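Local coordinates for 33-36 kDa outer membrane protein (Acinetobacter baumannii, PDB 6GIE) that probably forms a beta-barrel porin channel across the outer membrane of Acinetobacter baumannii, at residues A[61-66]-A[259-264]; A[265-270]-A[291-296]. All coordinates share one frame; numbering follows the deposited sequence.

Interaction 1. Residues A[61-66]-A[259-264]; sequences GPLAEA and QYFITP
The ring of F261 meets L63 over one face: L63 CB stands 3.8 Å from the ring centroid, 6° off the normal, a CH-pi contact well centred over the ring. A267 CB covers the opposite face, and T263 O lies at the edge, in the plane of the ring. The setting is a porin beta-barrel: 61-66 belongs to a loop packed against the wall where strand 252-261 ends, and the inner side of that wall carries F261. Past F261 the chain turns its corner through a classic beta bulge, I262 and T263 both opposite V266. L63 has CG anti to its own carbonyl carbon (chi1 -65°), and from there CD1 reaches the ring's attached end, 3.7 Å from F261 CG. The same methyl comes 3.8 Å from P264 CA, so one leucine bridges strand end and turn. The other end of the ring meets A64, whose N lies 3.6 Å from F261 CE1 in an oblique approach. Van der Waals contact carries this join, while the loop holds its own shape with a short 3-10 segment, in which E65 N bonds to P62 O at 3.1 Å. Q259 stretches out fully, CG anti to the backbone N (chi1 179°); its amide OE1 accepts a hydrogen bond from K293 NZ, and Q259 NE2 rests 3.4 Å from A64 CB.

Interaction 2. Residues A[265-270]-A[291-296]; sequences AVAVGA and NAKFRF. With C8E ((hydroxyethyloxy)tri(ethyloxy)octane), chain C.
A267 O is approached by two neighbours on the facing strand: K293 N hydrogen-bonds to it at 2.8 Å, and A292 CA makes a CA-H...O contact at 3.2 Å. K293 O is used in the same way, taking A267 N at 2.9 Å, nearly straight at 167°, together with the CA of V266. This is the antiparallel ladder of a barrel hairpin, strands 266-276 and 285-295. A267-K293 and G269-N291 are hydrogen-bonded pairs, V266-F294 and V268-A292 non-hydrogen-bonded ones. R295 N to A265 O, also 2.8 Å, ends the ladder beside the corner that leads in from strand 252-261. The side chains of V266, V268, A292 and F294 share one face. There V266 and F294 lie side by side, V266 CG2 4.1 Å from F294 CD2, and a detergent molecule touches A270, whose CB is 3.6 Å from C8E C10. On the other face N291 turns CG between its backbone N and carbonyl carbon (chi1 62°), and OD1 settles 3.4 Å from G269 CA, where the partner strand has no side chain. K293 lays CG against A267 CB at 3.8 Å, then bends at chi3, its amine going to Q259; R295 NE forms a salt bridge with E26. Apolar groups and detergent on one face, amide and charges on the other, are consistent with a wall dividing lipid from a polar barrel interior.

Overall arrangement
From the N terminus the chain runs through strand 22-35, later partner of strand 285-295, into the loop at 61-66. Interaction 1 closes a loop of 192 residues, holding most of the barrel strands, when strand 252-261 comes round to that loop. Interaction 2 begins at the next residue and closes 20 residues within the hairpin of strands 266-276 and 285-295, so the two lie in series, neither nested nor crossed. Their centres are about 9 Å apart. Y260 N probably bonds to V268 O, joining the wall strands; the R295 guanidinium packs at F261, and R295 NH1 bonds to L63 O, tying the end of strand 252-261 and the inner loop to the last strand.

Interaction 1. Residues A[61-66]-A[259-264]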
loop_
_atom_site.group_PDB
_atom_site.type_symbol
_atom_site.label_atom_id
_atom_site.label_comp_id
_atom_site.label_asym_id
_atom_site.label_seq_id
_atom_site.Cartn_x
_atom_site.Cartn_y
_atom_site.Cartn_z
ATOM N N GLY A 61 -2.275 -1.339 -17.805
ATOM C CA GLY A 61 -1.907 -2.548 -17.025
ATOM C C GLY A 61 -2.921 -2.897 -15.941
ATOM O O GLY A 61 -4.070 -2.494 -15.986
ATOM N N PRO A 62 -2.514 -3.663 -14.951
ATOM C CA PRO A 62 -3.521 -3.946 -13.899
ATOM C C PRO A 62 -4.142 -2.655 -13.271
ATOM O O PRO A 62 -3.389 -1.673 -12.928
ATOM C CB PRO A 62 -2.708 -4.696 -12.858
ATOM C CG PRO A 62 -1.244 -4.294 -13.104
ATOM C CD PRO A 62 -1.140 -4.043 -14.572
ATOM N N LEU A 63 -5.474 -2.615 -13.105
ATOM C CA LEU A 63 -6.140 -1.368 -12.673
ATOM C C LEU A 63 -5.706 -1.050 -11.259
ATOM O O LEU A 63 -5.504 0.131 -10.918
ATOM C CB LEU A 63 -7.661 -1.446 -12.731
ATOM C CG LEU A 63 -8.407 -1.616 -14.048
ATOM C CD1 LEU A 63 -9.893 -1.889 -13.809
ATOM C CD2 LEU A 63 -8.278 -0.400 -14.898
ATOM N N ALA A 64 -5.488 -2.065 -10.416
ATOM C CA ALA A 64 -5.098 -1.723 -9.034
ATOM C C ALA A 64 -3.837 -0.830 -8.932
ATOM O O ALA A 64 -3.710 -0.090 -7.951
ATOM C CB ALA A 64 -4.923 -2.966 -8.164
ATOM N N GLU A 65 -2.923 -0.926 -9.922
ATOM C CA GLU A 65 -1.628 -0.302 -9.837
ATOM C C GLU A 65 -1.484 0.855 -10.815
ATOM O O GLU A 65 -0.391 1.233 -11.157
ATOM C CB GLU A 65 -0.498 -1.328 -10.138
ATOM C CG GLU A 65 -0.346 -2.385 -9.065
ATOM C CD GLU A 65 0.086 -1.869 -7.688
ATOM O OE1 GLU A 65 0.661 -0.762 -7.552
ATOM O OE2 GLU A 65 -0.215 -2.563 -6.686
ATOM N N ALA A 66 -2.594 1.409 -11.264
ATOM C CA ALA A 66 -2.573 2.448 -12.297
ATOM C C ALA A 66 -1.854 3.699 -11.820
ATOM O O ALA A 66 -1.184 4.364 -12.665
ATOM C CB ALA A 66 -4.008 2.798 -12.729
ATOM N N GLN A 259 -8.533 -8.930 -4.761
ATOM C CA GLN A 259 -9.217 -7.765 -5.154
ATOM C C GLN A 259 -9.789 -7.843 -6.552
ATOM O O GLN A 259 -9.143 -8.403 -7.463
ATOM C CB GLN A 259 -8.308 -6.517 -4.974
ATOM C CG GLN A 259 -8.971 -5.203 -5.405
ATOM C CD GLN A 259 -8.123 -3.964 -5.173
ATOM O OE1 GLN A 259 -8.632 -2.937 -4.707
ATOM N NE2 GLN A 259 -6.837 -4.032 -5.529
ATOM N N TYR A 260 -11.018 -7.322 -6.723
ATOM C CA TYR A 260 -11.654 -7.388 -8.040
ATOM C C TYR A 260 -12.326 -6.096 -8.407
ATOM O O TYR A 260 -13.150 -5.602 -7.651
ATOM C CB TYR A 260 -12.705 -8.525 -8.142
ATOM C CG TYR A 260 -13.428 -8.571 -9.516
ATOM C CD1 TYR A 260 -12.728 -8.849 -10.685
ATOM C CD2 TYR A 260 -14.769 -8.314 -9.634
ATOM C CE1 TYR A 260 -13.348 -8.857 -11.935
ATOM C CE2 TYR A 260 -15.424 -8.341 -10.867
ATOM C CZ TYR A 260 -14.711 -8.612 -12.024
ATOM O OH TYR A 260 -15.333 -8.646 -13.262
ATOM N N PHE A 261 -12.015 -5.580 -9.592
ATOM C CA PHE A 261 -12.679 -4.382 -10.102
ATOM C C PHE A 261 -13.904 -4.805 -10.862
ATOM O O PHE A 261 -13.803 -5.343 -11.929
ATOM C CB PHE A 261 -11.762 -3.603 -11.039
ATOM C CG PHE A 261 -10.830 -2.700 -10.345
ATOM C CD1 PHE A 261 -9.690 -3.218 -9.711
ATOM C CD2 PHE A 261 -11.046 -1.324 -10.345
ATOM C CE1 PHE A 261 -8.797 -2.368 -9.080
ATOM C CE2 PHE A 261 -10.153 -0.473 -9.717
ATOM C CZ PHE A 261 -9.019 -1.001 -9.095
ATOM N N ILE A 262 -15.073 -4.549 -10.302
ATOM C CA ILE A 262 -16.360 -4.872 -10.951
ATOM C C ILE A 262 -16.500 -3.977 -12.179
ATOM O O ILE A 262 -16.964 -4.399 -13.206
ATOM C CB ILE A 262 -17.533 -4.624 -9.964
ATOM C CG1 ILE A 262 -17.394 -5.516 -8.732
ATOM C CG2 ILE A 262 -18.881 -4.789 -10.648
ATOM C CD1 ILE A 262 -18.363 -5.182 -7.642
ATOM N N THR A 263 -16.113 -2.714 -12.032
ATOM C CA THR A 263 -15.922 -1.798 -13.151
ATOM C C THR A 263 -14.642 -1.098 -12.806
ATOM O O THR A 263 -14.185 -1.186 -11.663
ATOM C CB THR A 263 -16.983 -0.691 -13.248
ATOM O OG1 THR A 263 -16.900 0.168 -12.099
ATOM C CG2 THR A 263 -18.366 -1.311 -13.366
ATOM N N PRO A 264 -14.097 -0.363 -13.759
ATOM C CA PRO A 264 -12.870 0.393 -13.471
ATOM C C PRO A 264 -13.075 1.414 -12.309
ATOM O O PRO A 264 -12.095 1.827 -11.687
ATOM C CB PRO A 264 -12.578 1.100 -14.794
ATOM C CG PRO A 264 -13.306 0.297 -15.843
ATOM C CD PRO A 264 -14.521 -0.274 -15.167
#

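Interaction 2. Residues A[265-270]-A[291-296]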
loop_
_atom_site.group_PDB
_atom_site.type_symbol
_atom_site.label_atom_id
_atom_site.label_comp_id
_atom_site.label_asym_id
_atom_site.label_seq_id
_atom_site.Cartn_x
_atom_site.Cartn_y
_atom_site.Cartn_z
ATOM N N ALA A 265 -14.335 1.791 -12.055
ATOM C CA ALA A 265 -14.713 2.712 -10.973
ATOM C C ALA A 265 -14.891 2.068 -9.592
ATOM O O ALA A 265 -14.820 2.741 -8.556
ATOM C CB ALA A 265 -16.022 3.408 -11.334
ATOM N N VAL A 266 -15.197 0.791 -9.574
ATOM C CA VAL A 266 -15.519 0.158 -8.340
ATOM C C VAL A 266 -14.783 -1.147 -8.151
ATOM O O VAL A 266 -14.916 -2.060 -8.959
ATOM C CB VAL A 266 -17.028 -0.089 -8.268
ATOM C CG1 VAL A 266 -17.381 -0.612 -6.890
ATOM C CG2 VAL A 266 -17.776 1.215 -8.518
ATOM N N ALA A 267 -14.074 -1.254 -7.043
ATOM C CA ALA A 267 -13.386 -2.491 -6.678
ATOM C C ALA A 267 -13.787 -2.953 -5.264
ATOM O O ALA A 267 -14.091 -2.154 -4.410
ATOM C CB ALA A 267 -11.854 -2.319 -6.806
ATOM N N VAL A 268 -13.848 -4.253 -5.040
ATOM C CA VAL A 268 -13.995 -4.769 -3.694
ATOM C C VAL A 268 -12.949 -5.812 -3.472
ATOM O O VAL A 268 -12.352 -6.355 -4.439
ATOM C CB VAL A 268 -15.353 -5.391 -3.519
ATOM C CG1 VAL A 268 -16.425 -4.297 -3.650
ATOM C CG2 VAL A 268 -15.583 -6.488 -4.560
ATOM N N GLY A 269 -12.734 -6.109 -2.188
ATOM C CA GLY A 269 -11.675 -6.965 -1.797
ATOM C C GLY A 269 -11.765 -7.546 -0.431
ATOM O O GLY A 269 -12.572 -7.143 0.402
ATOM N N ALA A 270 -10.849 -8.494 -0.205
ATOM C CA ALA A 270 -10.857 -9.282 0.984
ATOM C C ALA A 270 -9.468 -9.572 1.461
ATOM O O ALA A 270 -8.556 -9.763 0.644
ATOM C CB ALA A 270 -11.654 -10.605 0.722
ATOM N N ASN A 291 -12.788 -4.832 1.927
ATOM C CA ASN A 291 -12.538 -3.514 1.514
ATOM C C ASN A 291 -13.215 -3.166 0.168
ATOM O O ASN A 291 -13.690 -4.034 -0.588
ATOM C CB ASN A 291 -11.022 -3.263 1.508
ATOM C CG ASN A 291 -10.313 -4.143 0.548
ATOM O OD1 ASN A 291 -10.452 -3.975 -0.667
ATOM N ND2 ASN A 291 -9.590 -5.144 1.069
ATOM N N ALA A 292 -13.268 -1.864 -0.105
ATOM C CA ALA A 292 -13.911 -1.386 -1.295
ATOM C C ALA A 292 -13.315 -0.085 -1.732
ATOM O O ALA A 292 -12.850 0.702 -0.874
ATOM C CB ALA A 292 -15.396 -1.163 -1.014
ATOM N N LYS A 293 -13.389 0.190 -3.034
ATOM C CA LYS A 293 -12.851 1.438 -3.514
ATOM C C LYS A 293 -13.564 1.993 -4.749
ATOM O O LYS A 293 -14.048 1.232 -5.607
ATOM C CB LYS A 293 -11.339 1.276 -3.733
ATOM C CG LYS A 293 -10.919 0.962 -5.133
ATOM C CD LYS A 293 -9.400 0.726 -5.293
ATOM C CE LYS A 293 -8.672 0.276 -4.011
ATOM N NZ LYS A 293 -7.383 -0.393 -4.362
ATOM N N PHE A 294 -13.629 3.333 -4.803
ATOM C CA PHE A 294 -14.349 4.032 -5.823
ATOM C C PHE A 294 -13.397 5.043 -6.427
ATOM O O PHE A 294 -12.726 5.823 -5.711
ATOM C CB PHE A 294 -15.613 4.775 -5.254
ATOM C CG PHE A 294 -16.488 3.894 -4.434
ATOM C CD1 PHE A 294 -16.102 3.522 -3.119
ATOM C CD2 PHE A 294 -17.667 3.341 -4.986
ATOM C CE1 PHE A 294 -16.891 2.646 -2.377
ATOM C CE2 PHE A 294 -18.439 2.458 -4.240
ATOM C CZ PHE A 294 -18.045 2.102 -2.944
ATOM N N ARG A 295 -13.457 5.098 -7.741
ATOM C CA ARG A 295 -12.669 5.992 -8.451
ATOM C C ARG A 295 -13.518 6.929 -9.247
ATOM O O ARG A 295 -14.521 6.528 -9.839
ATOM C CB ARG A 295 -11.665 5.232 -9.350
ATOM C CG ARG A 295 -10.625 4.433 -8.600
ATOM C CD ARG A 295 -9.705 3.690 -9.587
ATOM N NE ARG A 295 -8.603 3.038 -8.880
ATOM C CZ ARG A 295 -7.683 2.259 -9.442
ATOM N NH1 ARG A 295 -7.668 1.988 -10.745
ATOM N NH2 ARG A 295 -6.726 1.764 -8.668
ATOM N N PHE A 296 -13.043 8.177 -9.314
ATOM C CA PHE A 296 -13.690 9.205 -10.100
ATOM C C PHE A 296 -12.711 10.361 -10.438
ATOM O O PHE A 296 -13.184 11.425 -10.803
ATOM C CB PHE A 296 -14.990 9.726 -9.402
ATOM C CG PHE A 296 -14.790 10.288 -8.005
ATOM C CD1 PHE A 296 -14.667 9.453 -6.905
ATOM C CD2 PHE A 296 -14.765 11.666 -7.787
ATOM C CE1 PHE A 296 -14.479 9.980 -5.614
ATOM C CE2 PHE A 296 -14.575 12.202 -6.504
ATOM C CZ PHE A 296 -14.450 11.361 -5.413
HETATM C C6 C8E C . -12.491 -12.471 -6.211
HETATM C C7 C8E C . -12.356 -11.938 -4.815
HETATM C C8 C8E C . -12.689 -10.464 -4.732
HETATM O O9 C8E C . -13.764 -10.251 -3.790
HETATM C C10 C8E C . -13.454 -10.396 -2.409
HETATM C C11 C8E C . -14.685 -10.254 -1.523
HETATM O O12 C8E C . -15.242 -11.473 -0.994
HETATM C C13 C8E C . -14.408 -12.592 -0.877
HETATM C C14 C8E C . -14.763 -13.498 0.280
HETATM O O15 C8E C . -13.466 -13.980 0.623
HETATM C C16 C8E C . -13.309 -14.745 1.779
HETATM C C17 C8E C . -11.924 -14.430 2.315
HETATM O O18 C8E C . -10.996 -14.140 1.278
HETATM C C19 C8E C . -9.763 -13.668 1.841
HETATM C C20 C8E C . -8.760 -13.359 0.732
HETATM O O21 C8E C . -7.855 -14.457 0.547
#